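Local atomic coordinates of enolase from the environmental genome shotgun sequencing of the Sargasso Sea (PDB entry 2QGY), a protein that is of unknown function but probably uses magnesium to stabilise an enolate formed from a carboxylate substrate, as other enolase-superfamily enzymes do. Residues N305-S308 with V309-A313; I334-S337 with K338-E342; K211-L214 with K215-S219; T238-K241 with N242-M246; L154-I157 with E158-G162. All coordinates share one frame; numbering follows the deposited sequence.

Contact 1 of 5, residues N305-S308 with V309-A313; sequences NSMS and VSASA
Asn305 CG and Ser310 OG both stand anti to their own carbonyl carbons (chi1 -66° in each), and the two side chains then meet with Asn305 CB 3.3 Å from Ser310 OG. The hydroxyl rests on the aliphatic root of the asparagine, because both polar ends have partners elsewhere: Asn305 ND2 on Asp275 and Ser310 OG on Ser277. Ser308 carries its hydroxyl between the backbone N and the carbonyl carbon (chi1 65°), from where Ser308 OG donates to Ser306 OG at 2.6 Å. Ser306 OG also accepts from Ser308 N at 2.9 Å, which makes an ST turn out of 306-308. Serine suits both places, being small and able to give and take hydrogen bonds.

Ser308 is the N-cap residue of helix 309-320, and its carbonyl opens the helical ladder, Ser308 O accepting from Ser312 N at 3.0 Å. Met307, bent along its chain, brings SD to 4.1 Å from Ala311 CB, where a small methyl lets the loop pass close to the first helical turn. Glu52, on strand 48-53, binds both Ser306 OG and Ser310 N through OE1. A carboxylate joined to a serine cluster and to an amide of the first turn would be favoured by the helix dipole, so the chemistry here probably fixes the start of this barrel helix against the N-terminal domain.

Contact 2 of 5, residues I334-S337 with K338-E342; sequences INFS and KKFCE
Phe340 lays its ring across the carbonyl of Ser337, whose O stands 3.6 Å above the ring plane, over its centre. This is the tight part of the contact. Phe340 reaches it with CG set between its backbone N and carbonyl carbon (chi1 63°), and its CE2 also comes within 4.0 Å of Phe336 CE2, the two rings meeting at an oblique slant. Large apolar rings fit this buried side: Phe336 meets His24 and Phe36, Phe340 meets Ile368 and Leu369.

The arrangement belongs to the C-terminal end of a short helix, on the way to strand 345-348 of the barrel domain. Ser337 O is gripped twice, by Phe340 N at 3.2 Å from above the carbonyl plane and by Cys341 N at 2.9 Å within it. The small Ser337 side chain turns the other way and bonds through OG to Tyr333 O and Met307 N.

The solvent side is looser and built from lysines. Lys338 runs extended alongside Asn335, with CD 3.6 Å from Asn335 OD1, and its CE touches Ile334 CG2 at 3.9 Å. Lys339 crosses Phe336 at about a right angle, CD against CD1 of that ring at 3.9 Å, lending methylenes to the aromatic while its ammonium group stays at the exposed surface.

Contact 3 of 5, residues K211-L214 with K215-S219; sequences KSFL and KEVSS
Lys215 hangs from Lys211 by a regular helical bond, Lys215 N to Lys211 O at 3.0 Å, and only its CB leans on the preceding turn. The rest of its chain runs out extended into solvent, a natural place for a long charged residue.

Glu216 comes next and bonds through N to Ser212 O at 3.1 Å. With CG beside its backbone N (chi1 -55°), Glu216 CG comes to 3.3 Å from Ser212 O, and the bend at chi2 then turns the carboxylate away on the exposed side of the helix.

Val217 carries the buried part of the contact. Phe213 holds CG anti to its backbone N (chi1 178°), and this swings its ring along the helix until one face meets the valine. Val217 CB is 4.1 Å from the centroid of the Phe213 ring and 20° off the normal, a CH-pi contact displaced toward the rim. Val217 CG2 touches Phe213 CZ at 3.7 Å, while Val217 CG1 lies beside Leu214 CD2 at 4.2 Å. A beta-branched residue does well here, since its two methyls serve two neighbours. Val217 N makes a weak bond to Phe213 O at 2.8 Å, consistent with the helix losing regularity near its end.

At Ser218 a 3-10 segment begins, and the hydroxyl folds back in a weak bond to Lys215 O.

In the beta-alpha-beta unit from strand 197-200 to strand 224-226, Phe213 and Val217 both pack on Leu199 of strand 197-200, and they meet Ile181 and Val184, respectively, of the adjacent helix 177-191, whereas Leu214 turns toward Phe244 and Met246 beyond helix 234-243.

Contact 4 of 5, residues T238-K241 with N242-M246; sequences TEIK and NTFNM
Phe244 folds back beside Ile240 where helix 234-243 ends, inside the beta-alpha-beta unit that links strands 224-226 and 248-250 of the barrel. It is the first residue to leave helical backbone angles, and its side chain can be followed outward. Phe244 CB lies 3.9 Å from Ile240 O. Beyond CG, the ring presents its edge to that carbonyl, with CD2 3.5 Å from Ile240 O. One atom further, Phe244 CE2 meets Ile240 CD1 at 4.2 Å, the apolar part of the contact, while Thr243 CG2 stands over one face near the rim. A large aromatic suits this helix end because it can touch the Ile240 methyl and the Thr243 methyl at once.

Ile240 O itself is held by two amides: Phe244 N at 3.1 Å, nearly along the C=O axis, and Thr243 N at 3.1 Å, from well above the carbonyl plane, so the last turn combines an i-to-i+3 and an i-to-i+4 bond on one carbonyl. On the exposed flank Thr243 has a job for its hydroxyl, which the first torsion (chi1 -58°) sets beside the backbone N: OG1 donates to Glu239 O at 2.6 Å. Glu239 OE2 forms a salt bridge with Lys211, and a water weakly bonded to that oxygen donates to Thr243 OG1 at 3.1 Å.

Contact 5 of 5, residues L154-I157 with E158-G162; sequences LRQI and EKFYG
Gln156 meets both Lys159 and Phe160, one turn further along helix 150-162. Of the side-chain hydrogen bonds, the one that crosses the contact runs from Lys159 NZ to Gln156 OE1 at 3.0 Å. Both chains bend to make it, Gln156 at chi2 (72°) and Lys159 at chi3, which brings the amide oxygen and the ammonium group together. The donor stays near the carbonyl plane of the amide. Lys159 NZ has a second partner in Asp28, a salt bridge.

Contacts with the ring form a second group. Gln156 CG lies over one face of Phe160, at 4.0 Å from CE1, and Gln156 NE2 comes to 3.5 Å from Phe160 CE1. Amide and ring planes are 48° apart, so the amide leans on the ring without stacking on it. Glutamine suits the place by offering a methylene and an amide nitrogen to the ring and a carbonyl to a lysine.

The backbone supplies the rest. Glu158 N to Leu154 O, at 2.9 Å, and Tyr161 N to Ile157 O, also 2.9 Å, are routine helical bonds; Phe160 N to Gln156 O, at 3.1 Å, is almost straight (177°). Ile157 packs on Ile170 of strand 168-170 and on Val187 of helix 177-191, and Phe160 on Ile168, while Glu158 and Tyr161 belong to the exposed side.

Gln156 is buried, and its amide oxygen finds its partner in Lys159. Asp28 probably compensates the positive charge while the amide dipole of Gln156 helps orient the ammonium group, which would help hold this barrel helix to the N-terminal part of the chain.

Overall arrangement
All five contacts are local, each within one continuous run of nine residues, so none closes a long loop and none nests in or crosses another. From the N terminus the chain meets contact 5 first, on helix 150-162, then contacts 3 and 4 on the helices after strands 197-200 and 224-226, whose last residues, Asp200 and Glu226, bind magnesium. Contacts 3 and 4 touch, with centres about 12 Å apart, so these barrel helices pack side by side. Contacts 1 and 2 come last and also touch, about 10 Å between centres, joining the start of helix 309-320 to helix 334-338. Contacts 2 and 4 lie on opposite sides of the chain's centre.

Contact 1 of 5, residues N305-S308 with V309-A313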
loop_
_atom_site.group_PDB
_atom_site.type_symbol
_atom_site.label_atom_id
_atom_site.label_comp_id
_atom_site.label_asym_id
_atom_site.label_seq_id
_atom_site.Cartn_x
_atom_site.Cartn_y
_atom_site.Cartn_z
ATOM N N ASN A 305 15.303 -9.575 3.294
ATOM C CA ASN A 305 16.064 -8.373 2.891
ATOM C C ASN A 305 17.517 -8.830 2.873
ATOM O O ASN A 305 17.815 -10.023 3.108
ATOM C CB ASN A 305 15.948 -7.286 3.962
ATOM C CG ASN A 305 14.530 -6.726 4.113
ATOM O OD1 ASN A 305 13.957 -6.186 3.167
ATOM N ND2 ASN A 305 13.999 -6.798 5.307
ATOM N N SER A 306 18.444 -7.911 2.610
ATOM C CA SER A 306 19.866 -8.293 2.773
ATOM C C SER A 306 20.173 -8.582 4.226
ATOM O O SER A 306 19.477 -8.124 5.116
ATOM C CB SER A 306 20.800 -7.211 2.289
ATOM O OG SER A 306 21.133 -6.316 3.346
ATOM N N MET A 307 21.244 -9.336 4.463
ATOM C CA MET A 307 21.664 -9.590 5.836
ATOM C C MET A 307 22.670 -8.531 6.299
ATOM O O MET A 307 23.431 -8.759 7.257
ATOM C CB MET A 307 22.199 -11.040 6.027
ATOM C CG MET A 307 21.146 -12.202 5.904
ATOM S SD MET A 307 19.909 -12.169 7.227
ATOM C CE MET A 307 18.531 -11.385 6.373
ATOM N N SER A 308 22.649 -7.362 5.645
ATOM C CA SER A 308 23.491 -6.242 6.015
ATOM C C SER A 308 22.670 -5.196 6.776
ATOM O O SER A 308 22.448 -5.356 7.985
ATOM C CB SER A 308 24.224 -5.665 4.774
ATOM O OG SER A 308 23.359 -5.073 3.791
ATOM N N VAL A 309 22.184 -4.172 6.086
ATOM C CA VAL A 309 21.545 -2.999 6.745
ATOM C C VAL A 309 20.226 -3.384 7.453
ATOM O O VAL A 309 20.052 -3.129 8.652
ATOM C CB VAL A 309 21.316 -1.819 5.740
ATOM C CG1 VAL A 309 20.705 -0.641 6.432
ATOM C CG2 VAL A 309 22.655 -1.386 5.095
ATOM N N SER A 310 19.321 -4.020 6.726
ATOM C CA SER A 310 18.059 -4.510 7.336
ATOM C C SER A 310 18.303 -5.437 8.525
ATOM O O SER A 310 17.670 -5.270 9.583
ATOM C CB SER A 310 17.212 -5.241 6.314
ATOM O OG SER A 310 16.755 -4.364 5.312
ATOM N N ALA A 311 19.197 -6.409 8.373
ATOM C CA ALA A 311 19.456 -7.325 9.502
ATOM C C ALA A 311 19.974 -6.565 10.724
ATOM O O ALA A 311 19.565 -6.848 11.855
ATOM C CB ALA A 311 20.402 -8.509 9.110
ATOM N N SER A 312 20.879 -5.606 10.523
ATOM C CA SER A 312 21.400 -4.849 11.664
ATOM C C SER A 312 20.325 -4.048 12.373
ATOM O O SER A 312 20.268 -4.038 13.602
ATOM C CB SER A 312 22.534 -3.922 11.237
ATOM O OG SER A 312 23.067 -3.289 12.389
ATOM N N ALA A 313 19.467 -3.369 11.608
ATOM C CA ALA A 313 18.338 -2.633 12.203
ATOM C C ALA A 313 17.449 -3.593 13.002
ATOM O O ALA A 313 17.042 -3.290 14.145
ATOM C CB ALA A 313 17.528 -1.958 11.100
#

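Contact 2 of 5, residues I334-S337 with K338-E342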
loop_
_atom_site.group_PDB
_atom_site.type_symbol
_atom_site.label_atom_id
_atom_site.label_comp_id
_atom_site.label_asym_id
_atom_site.label_seq_id
_atom_site.Cartn_x
_atom_site.Cartn_y
_atom_site.Cartn_z
ATOM N N ILE A 334 23.730 -14.850 3.938
ATOM C CA ILE A 334 24.813 -14.339 4.780
ATOM C C ILE A 334 26.118 -14.107 4.001
ATOM O O ILE A 334 26.667 -13.012 4.041
ATOM C CB ILE A 334 25.076 -15.222 6.008
ATOM C CG1 ILE A 334 23.843 -15.243 6.948
ATOM C CG2 ILE A 334 26.327 -14.746 6.737
ATOM C CD1 ILE A 334 23.701 -14.002 7.858
ATOM N N ASN A 335 26.623 -15.118 3.305
ATOM C CA ASN A 335 27.904 -14.902 2.618
ATOM C C ASN A 335 27.738 -14.021 1.390
ATOM O O ASN A 335 28.657 -13.272 1.034
ATOM C CB ASN A 335 28.575 -16.211 2.252
ATOM C CG ASN A 335 28.996 -17.003 3.473
ATOM O OD1 ASN A 335 29.443 -16.445 4.484
ATOM N ND2 ASN A 335 28.862 -18.312 3.385
ATOM N N PHE A 336 26.560 -14.063 0.759
ATOM C CA PHE A 336 26.294 -13.087 -0.277
ATOM C C PHE A 336 26.479 -11.653 0.256
ATOM O O PHE A 336 27.095 -10.801 -0.394
ATOM C CB PHE A 336 24.892 -13.199 -0.869
ATOM C CG PHE A 336 24.636 -12.153 -1.899
ATOM C CD1 PHE A 336 25.194 -12.284 -3.172
ATOM C CD2 PHE A 336 23.904 -11.006 -1.593
ATOM C CE1 PHE A 336 25.010 -11.322 -4.112
ATOM C CE2 PHE A 336 23.718 -10.021 -2.540
ATOM C CZ PHE A 336 24.275 -10.171 -3.808
ATOM N N SER A 337 25.876 -11.377 1.405
ATOM C CA SER A 337 25.908 -10.038 1.985
ATOM C C SER A 337 27.340 -9.705 2.411
ATOM O O SER A 337 27.776 -8.546 2.347
ATOM C CB SER A 337 24.961 -9.954 3.175
ATOM O OG SER A 337 23.621 -10.212 2.780
ATOM N N LYS A 338 28.070 -10.735 2.853
ATOM C CA LYS A 338 29.473 -10.549 3.232
ATOM C C LYS A 338 30.360 -10.084 2.075
ATOM O O LYS A 338 31.440 -9.522 2.300
ATOM C CB LYS A 338 30.021 -11.819 3.850
ATOM C CG LYS A 338 29.508 -12.049 5.277
ATOM C CD LYS A 338 30.180 -13.237 5.904
ATOM C CE LYS A 338 29.888 -13.281 7.389
ATOM N NZ LYS A 338 30.361 -14.586 7.945
ATOM N N LYS A 339 29.919 -10.320 0.848
ATOM C CA LYS A 339 30.669 -9.842 -0.330
ATOM C C LYS A 339 30.883 -8.334 -0.300
ATOM O O LYS A 339 31.931 -7.836 -0.735
ATOM C CB LYS A 339 29.983 -10.229 -1.637
ATOM C CG LYS A 339 29.973 -11.708 -1.972
ATOM C CD LYS A 339 29.119 -11.921 -3.223
ATOM C CE LYS A 339 29.089 -13.392 -3.636
ATOM N NZ LYS A 339 30.395 -13.814 -4.189
ATOM N N PHE A 340 29.893 -7.590 0.194
ATOM C CA PHE A 340 29.999 -6.134 0.173
ATOM C C PHE A 340 29.934 -5.492 1.567
ATOM O O PHE A 340 30.144 -4.304 1.694
ATOM C CB PHE A 340 28.933 -5.533 -0.767
ATOM C CG PHE A 340 27.515 -5.807 -0.312
ATOM C CD1 PHE A 340 26.887 -4.955 0.598
ATOM C CD2 PHE A 340 26.835 -6.920 -0.782
ATOM C CE1 PHE A 340 25.580 -5.219 1.019
ATOM C CE2 PHE A 340 25.526 -7.195 -0.373
ATOM C CZ PHE A 340 24.905 -6.336 0.534
ATOM N N CYS A 341 29.632 -6.269 2.607
ATOM C CA CYS A 341 29.468 -5.685 3.949
ATOM C C CYS A 341 30.265 -6.493 4.962
ATOM O O CYS A 341 30.162 -7.709 4.984
ATOM C CB CYS A 341 27.981 -5.669 4.371
ATOM S SG CYS A 341 27.633 -4.946 6.016
ATOM N N GLU A 342 31.050 -5.808 5.792
ATOM C CA GLU A 342 31.669 -6.452 6.957
ATOM C C GLU A 342 30.601 -6.466 8.039
ATOM O O GLU A 342 30.415 -5.494 8.773
ATOM C CB GLU A 342 32.948 -5.700 7.378
ATOM C CG GLU A 342 34.050 -5.792 6.315
ATOM C CD GLU A 342 35.257 -4.842 6.519
ATOM O OE1 GLU A 342 36.004 -4.664 5.530
ATOM O OE2 GLU A 342 35.466 -4.263 7.626
#

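Contact 3 of 5, residues K211-L214 with K215-S219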
loop_
_atom_site.group_PDB
_atom_site.type_symbol
_atom_site.label_atom_id
_atom_site.label_comp_id
_atom_site.label_asym_id
_atom_site.label_seq_id
_atom_site.Cartn_x
_atom_site.Cartn_y
_atom_site.Cartn_z
ATOM N N LYS A 211 -7.320 -25.774 7.175
ATOM C CA LYS A 211 -7.901 -26.391 8.353
ATOM C C LYS A 211 -7.524 -27.867 8.481
ATOM O O LYS A 211 -7.134 -28.297 9.564
ATOM C CB LYS A 211 -9.412 -26.186 8.367
ATOM C CG LYS A 211 -9.837 -24.783 8.756
ATOM C CD LYS A 211 -11.316 -24.617 8.452
ATOM C CE LYS A 211 -11.869 -23.343 9.043
ATOM N NZ LYS A 211 -13.251 -23.116 8.520
ATOM N N SER A 212 -7.599 -28.623 7.378
ATOM C CA SER A 212 -7.240 -30.035 7.407
ATOM C C SER A 212 -5.760 -30.210 7.760
ATOM O O SER A 212 -5.412 -31.053 8.593
ATOM C CB SER A 212 -7.598 -30.713 6.081
ATOM O OG SER A 212 -8.915 -30.360 5.674
ATOM N N PHE A 213 -4.899 -29.382 7.161
ATOM C CA PHE A 213 -3.471 -29.415 7.480
ATOM C C PHE A 213 -3.228 -29.151 8.966
ATOM O O PHE A 213 -2.537 -29.910 9.641
ATOM C CB PHE A 213 -2.668 -28.414 6.620
ATOM C CG PHE A 213 -1.201 -28.385 6.940
ATOM C CD1 PHE A 213 -0.346 -29.368 6.441
ATOM C CD2 PHE A 213 -0.667 -27.382 7.750
ATOM C CE1 PHE A 213 1.010 -29.361 6.733
ATOM C CE2 PHE A 213 0.694 -27.357 8.066
ATOM C CZ PHE A 213 1.553 -28.344 7.540
ATOM N N LEU A 214 -3.808 -28.069 9.476
ATOM C CA LEU A 214 -3.582 -27.684 10.867
ATOM C C LEU A 214 -4.081 -28.747 11.857
ATOM O O LEU A 214 -3.512 -28.914 12.936
ATOM C CB LEU A 214 -4.236 -26.335 11.157
ATOM C CG LEU A 214 -3.534 -25.153 10.464
ATOM C CD1 LEU A 214 -4.296 -23.871 10.752
ATOM C CD2 LEU A 214 -2.067 -25.055 10.907
ATOM N N LYS A 215 -5.127 -29.468 11.463
ATOM C CA LYS A 215 -5.660 -30.555 12.290
ATOM C C LYS A 215 -4.667 -31.728 12.353
ATOM O O LYS A 215 -4.474 -32.345 13.406
ATOM C CB LYS A 215 -7.008 -31.000 11.733
ATOM C CG LYS A 215 -7.844 -31.826 12.695
ATOM C CD LYS A 215 -9.298 -31.902 12.198
ATOM C CE LYS A 215 -10.260 -32.229 13.347
ATOM N NZ LYS A 215 -11.706 -32.039 12.969
ATOM N N GLU A 216 -4.004 -32.008 11.240
ATOM C CA GLU A 216 -3.053 -33.118 11.183
ATOM C C GLU A 216 -1.648 -32.749 11.667
ATOM O O GLU A 216 -0.861 -33.627 12.035
ATOM C CB GLU A 216 -2.993 -33.691 9.763
ATOM C CG GLU A 216 -4.351 -34.129 9.213
ATOM C CD GLU A 216 -4.956 -35.294 9.986
ATOM O OE1 GLU A 216 -4.172 -36.151 10.461
ATOM O OE2 GLU A 216 -6.210 -35.346 10.121
ATOM N N VAL A 217 -1.311 -31.462 11.653
ATOM C CA VAL A 217 0.075 -31.070 11.939
ATOM C C VAL A 217 0.333 -30.838 13.420
ATOM O O VAL A 217 1.492 -30.800 13.844
ATOM C CB VAL A 217 0.538 -29.839 11.090
ATOM C CG1 VAL A 217 0.080 -28.528 11.744
ATOM C CG2 VAL A 217 2.052 -29.867 10.908
ATOM N N SER A 218 -0.738 -30.729 14.217
ATOM C CA SER A 218 -0.587 -30.324 15.620
ATOM C C SER A 218 0.304 -31.283 16.428
ATOM O O SER A 218 0.972 -30.857 17.377
ATOM C CB SER A 218 -1.947 -30.083 16.312
ATOM O OG SER A 218 -2.886 -31.126 16.061
ATOM N N SER A 219 0.329 -32.562 16.052
ATOM C CA SER A 219 1.129 -33.548 16.802
ATOM C C SER A 219 2.640 -33.377 16.638
ATOM O O SER A 219 3.414 -33.898 17.451
ATOM C CB SER A 219 0.718 -34.992 16.465
ATOM O OG SER A 219 0.630 -35.206 15.067
#

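Contact 4 of 5, residues T238-K241 with N242-M246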
loop_
_atom_site.group_PDB
_atom_site.type_symbol
_atom_site.label_atom_id
_atom_site.label_comp_id
_atom_site.label_asym_id
_atom_site.label_seq_id
_atom_site.Cartn_x
_atom_site.Cartn_y
_atom_site.Cartn_z
ATOM N N THR A 238 -8.962 -14.481 13.345
ATOM C CA THR A 238 -9.522 -14.755 14.660
ATOM C C THR A 238 -10.100 -16.169 14.672
ATOM O O THR A 238 -9.880 -16.914 15.608
ATOM C CB THR A 238 -10.551 -13.703 15.102
ATOM O OG1 THR A 238 -11.732 -13.803 14.283
ATOM C CG2 THR A 238 -9.944 -12.266 15.030
ATOM N N GLU A 239 -10.805 -16.539 13.617
ATOM C CA GLU A 239 -11.398 -17.875 13.537
ATOM C C GLU A 239 -10.322 -18.984 13.673
ATOM O O GLU A 239 -10.487 -19.937 14.442
ATOM C CB GLU A 239 -12.180 -18.016 12.247
ATOM C CG GLU A 239 -12.568 -19.444 11.930
ATOM C CD GLU A 239 -13.499 -19.520 10.760
ATOM O OE1 GLU A 239 -14.175 -18.495 10.488
ATOM O OE2 GLU A 239 -13.570 -20.607 10.139
ATOM N N ILE A 240 -9.223 -18.840 12.943
ATOM C CA ILE A 240 -8.097 -19.785 13.039
ATOM C C ILE A 240 -7.481 -19.823 14.413
ATOM O O ILE A 240 -7.264 -20.911 14.976
ATOM C CB ILE A 240 -6.960 -19.474 12.015
ATOM C CG1 ILE A 240 -7.419 -19.783 10.585
ATOM C CG2 ILE A 240 -5.663 -20.258 12.388
ATOM C CD1 ILE A 240 -7.510 -21.260 10.221
ATOM N N LYS A 241 -7.173 -18.652 14.959
ATOM C CA LYS A 241 -6.527 -18.588 16.272
ATOM C C LYS A 241 -7.413 -19.245 17.324
ATOM O O LYS A 241 -6.903 -19.899 18.241
ATOM C CB LYS A 241 -6.224 -17.139 16.657
ATOM C CG LYS A 241 -5.760 -16.955 18.079
ATOM C CD LYS A 241 -5.219 -15.562 18.311
ATOM C CE LYS A 241 -5.349 -15.129 19.774
ATOM N NZ LYS A 241 -4.660 -15.975 20.757
ATOM N N ASN A 242 -8.725 -19.099 17.162
ATOM C CA ASN A 242 -9.707 -19.610 18.131
ATOM C C ASN A 242 -9.946 -21.113 18.010
ATOM O O ASN A 242 -10.409 -21.751 18.970
ATOM C CB ASN A 242 -11.052 -18.870 17.993
ATOM C CG ASN A 242 -10.963 -17.362 18.367
ATOM O OD1 ASN A 242 -10.006 -16.905 19.015
ATOM N ND2 ASN A 242 -11.974 -16.599 17.959
ATOM N N THR A 243 -9.636 -21.664 16.848
ATOM C CA THR A 243 -9.913 -23.057 16.518
ATOM C C THR A 243 -8.766 -23.956 16.917
ATOM O O THR A 243 -8.989 -25.093 17.350
ATOM C CB THR A 243 -10.261 -23.205 15.028
ATOM O OG1 THR A 243 -11.384 -22.368 14.747
ATOM C CG2 THR A 243 -10.621 -24.670 14.641
ATOM N N PHE A 244 -7.540 -23.439 16.816
ATOM C CA PHE A 244 -6.354 -24.265 17.043
ATOM C C PHE A 244 -5.521 -23.775 18.225
ATOM O O PHE A 244 -5.551 -22.596 18.569
ATOM C CB PHE A 244 -5.527 -24.331 15.751
ATOM C CG PHE A 244 -6.265 -24.933 14.591
ATOM C CD1 PHE A 244 -6.378 -26.319 14.465
ATOM C CD2 PHE A 244 -6.880 -24.128 13.637
ATOM C CE1 PHE A 244 -7.071 -26.893 13.383
ATOM C CE2 PHE A 244 -7.568 -24.687 12.567
ATOM C CZ PHE A 244 -7.672 -26.086 12.443
ATOM N N ASN A 245 -4.776 -24.674 18.849
ATOM C CA ASN A 245 -3.973 -24.331 20.018
ATOM C C ASN A 245 -2.511 -24.153 19.596
ATOM O O ASN A 245 -1.591 -24.766 20.161
ATOM C CB ASN A 245 -4.090 -25.437 21.071
ATOM C CG ASN A 245 -3.458 -25.055 22.404
ATOM O OD1 ASN A 245 -3.369 -23.868 22.751
ATOM N ND2 ASN A 245 -3.000 -26.063 23.150
ATOM N N MET A 246 -2.316 -23.349 18.559
ATOM C CA MET A 246 -0.998 -23.079 18.021
ATOM C C MET A 246 -0.834 -21.553 17.852
ATOM O O MET A 246 -1.790 -20.850 17.524
ATOM C CB MET A 246 -0.813 -23.823 16.684
ATOM C CG MET A 246 -0.636 -25.390 16.789
ATOM S SD MET A 246 -0.665 -26.267 15.197
ATOM C CE MET A 246 -2.186 -25.735 14.527
HETATM O O HOH W 1 -13.060 -23.270 12.265
#

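Contact 5 of 5, residues L154-I157 with E158-G162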
loop_
_atom_site.group_PDB
_atom_site.type_symbol
_atom_site.label_atom_id
_atom_site.label_comp_id
_atom_site.label_asym_id
_atom_site.label_seq_id
_atom_site.Cartn_x
_atom_site.Cartn_y
_atom_site.Cartn_z
ATOM N N LEU A 154 15.176 -31.233 2.489
ATOM C CA LEU A 154 15.654 -32.039 3.625
ATOM C C LEU A 154 17.152 -31.951 3.883
ATOM O O LEU A 154 17.564 -31.807 5.033
ATOM C CB LEU A 154 15.195 -33.502 3.502
ATOM C CG LEU A 154 13.682 -33.723 3.491
ATOM C CD1 LEU A 154 13.384 -35.159 3.108
ATOM C CD2 LEU A 154 13.026 -33.370 4.823
ATOM N N ARG A 155 17.963 -32.014 2.827
ATOM C CA ARG A 155 19.417 -31.905 2.962
ATOM C C ARG A 155 19.808 -30.488 3.400
ATOM O O ARG A 155 20.745 -30.303 4.178
ATOM C CB ARG A 155 20.139 -32.282 1.658
ATOM C CG ARG A 155 19.950 -33.752 1.211
ATOM C CD ARG A 155 20.511 -34.031 -0.204
ATOM N NE ARG A 155 19.916 -33.171 -1.237
ATOM C CZ ARG A 155 20.539 -32.141 -1.817
ATOM N NH1 ARG A 155 21.796 -31.838 -1.482
ATOM N NH2 ARG A 155 19.910 -31.410 -2.733
ATOM N N GLN A 156 19.058 -29.492 2.926
ATOM C CA GLN A 156 19.264 -28.114 3.385
ATOM C C GLN A 156 18.853 -27.966 4.842
ATOM O O GLN A 156 19.473 -27.219 5.592
ATOM C CB GLN A 156 18.484 -27.122 2.520
ATOM C CG GLN A 156 18.806 -25.624 2.785
ATOM C CD GLN A 156 20.167 -25.171 2.278
ATOM O OE1 GLN A 156 21.039 -25.982 1.974
ATOM N NE2 GLN A 156 20.352 -23.857 2.182
ATOM N N ILE A 157 17.795 -28.667 5.237
ATOM C CA ILE A 157 17.344 -28.632 6.635
ATOM C C ILE A 157 18.352 -29.346 7.561
ATOM O O ILE A 157 18.561 -28.907 8.673
ATOM C CB ILE A 157 15.860 -29.127 6.776
ATOM C CG1 ILE A 157 14.909 -28.066 6.205
ATOM C CG2 ILE A 157 15.484 -29.385 8.236
ATOM C CD1 ILE A 157 13.723 -28.631 5.503
ATOM N N GLU A 158 18.995 -30.421 7.092
ATOM C CA GLU A 158 20.123 -31.029 7.830
ATOM C C GLU A 158 21.272 -30.044 8.076
ATOM O O GLU A 158 21.873 -30.029 9.159
ATOM C CB GLU A 158 20.694 -32.214 7.068
ATOM C CG GLU A 158 20.005 -33.527 7.274
ATOM C CD GLU A 158 20.525 -34.562 6.308
ATOM O OE1 GLU A 158 21.761 -34.538 6.038
ATOM O OE2 GLU A 158 19.699 -35.372 5.810
ATOM N N LYS A 159 21.582 -29.257 7.049
ATOM C CA LYS A 159 22.645 -28.262 7.097
ATOM C C LYS A 159 22.328 -27.237 8.184
ATOM O O LYS A 159 23.125 -27.013 9.076
ATOM C CB LYS A 159 22.792 -27.602 5.723
ATOM C CG LYS A 159 23.928 -26.595 5.604
ATOM C CD LYS A 159 23.830 -25.762 4.307
ATOM C CE LYS A 159 24.254 -26.551 3.056
ATOM N NZ LYS A 159 24.017 -25.809 1.755
ATOM N N PHE A 160 21.151 -26.616 8.093
ATOM C CA PHE A 160 20.669 -25.696 9.121
ATOM C C PHE A 160 20.691 -26.319 10.541
ATOM O O PHE A 160 21.108 -25.687 11.506
ATOM C CB PHE A 160 19.235 -25.240 8.775
ATOM C CG PHE A 160 19.139 -24.278 7.580
ATOM C CD1 PHE A 160 20.219 -24.052 6.722
ATOM C CD2 PHE A 160 17.953 -23.582 7.339
ATOM C CE1 PHE A 160 20.121 -23.191 5.634
ATOM C CE2 PHE A 160 17.840 -22.707 6.247
ATOM C CZ PHE A 160 18.932 -22.498 5.399
ATOM N N TYR A 161 20.203 -27.544 10.667
ATOM C CA TYR A 161 20.223 -28.253 11.960
ATOM C C TYR A 161 21.644 -28.234 12.544
ATOM O O TYR A 161 21.858 -27.789 13.676
ATOM C CB TYR A 161 19.671 -29.685 11.794
ATOM C CG TYR A 161 19.926 -30.604 12.972
ATOM C CD1 TYR A 161 19.180 -30.491 14.141
ATOM C CD2 TYR A 161 20.912 -31.602 12.908
ATOM C CE1 TYR A 161 19.407 -31.324 15.230
ATOM C CE2 TYR A 161 21.153 -32.448 14.000
ATOM C CZ TYR A 161 20.386 -32.308 15.153
ATOM O OH TYR A 161 20.605 -33.136 16.242
ATOM N N GLY A 162 22.610 -28.665 11.736
ATOM C CA GLY A 162 24.030 -28.623 12.106
ATOM C C GLY A 162 24.508 -27.297 12.658
ATOM O O GLY A 162 25.450 -27.249 13.454
#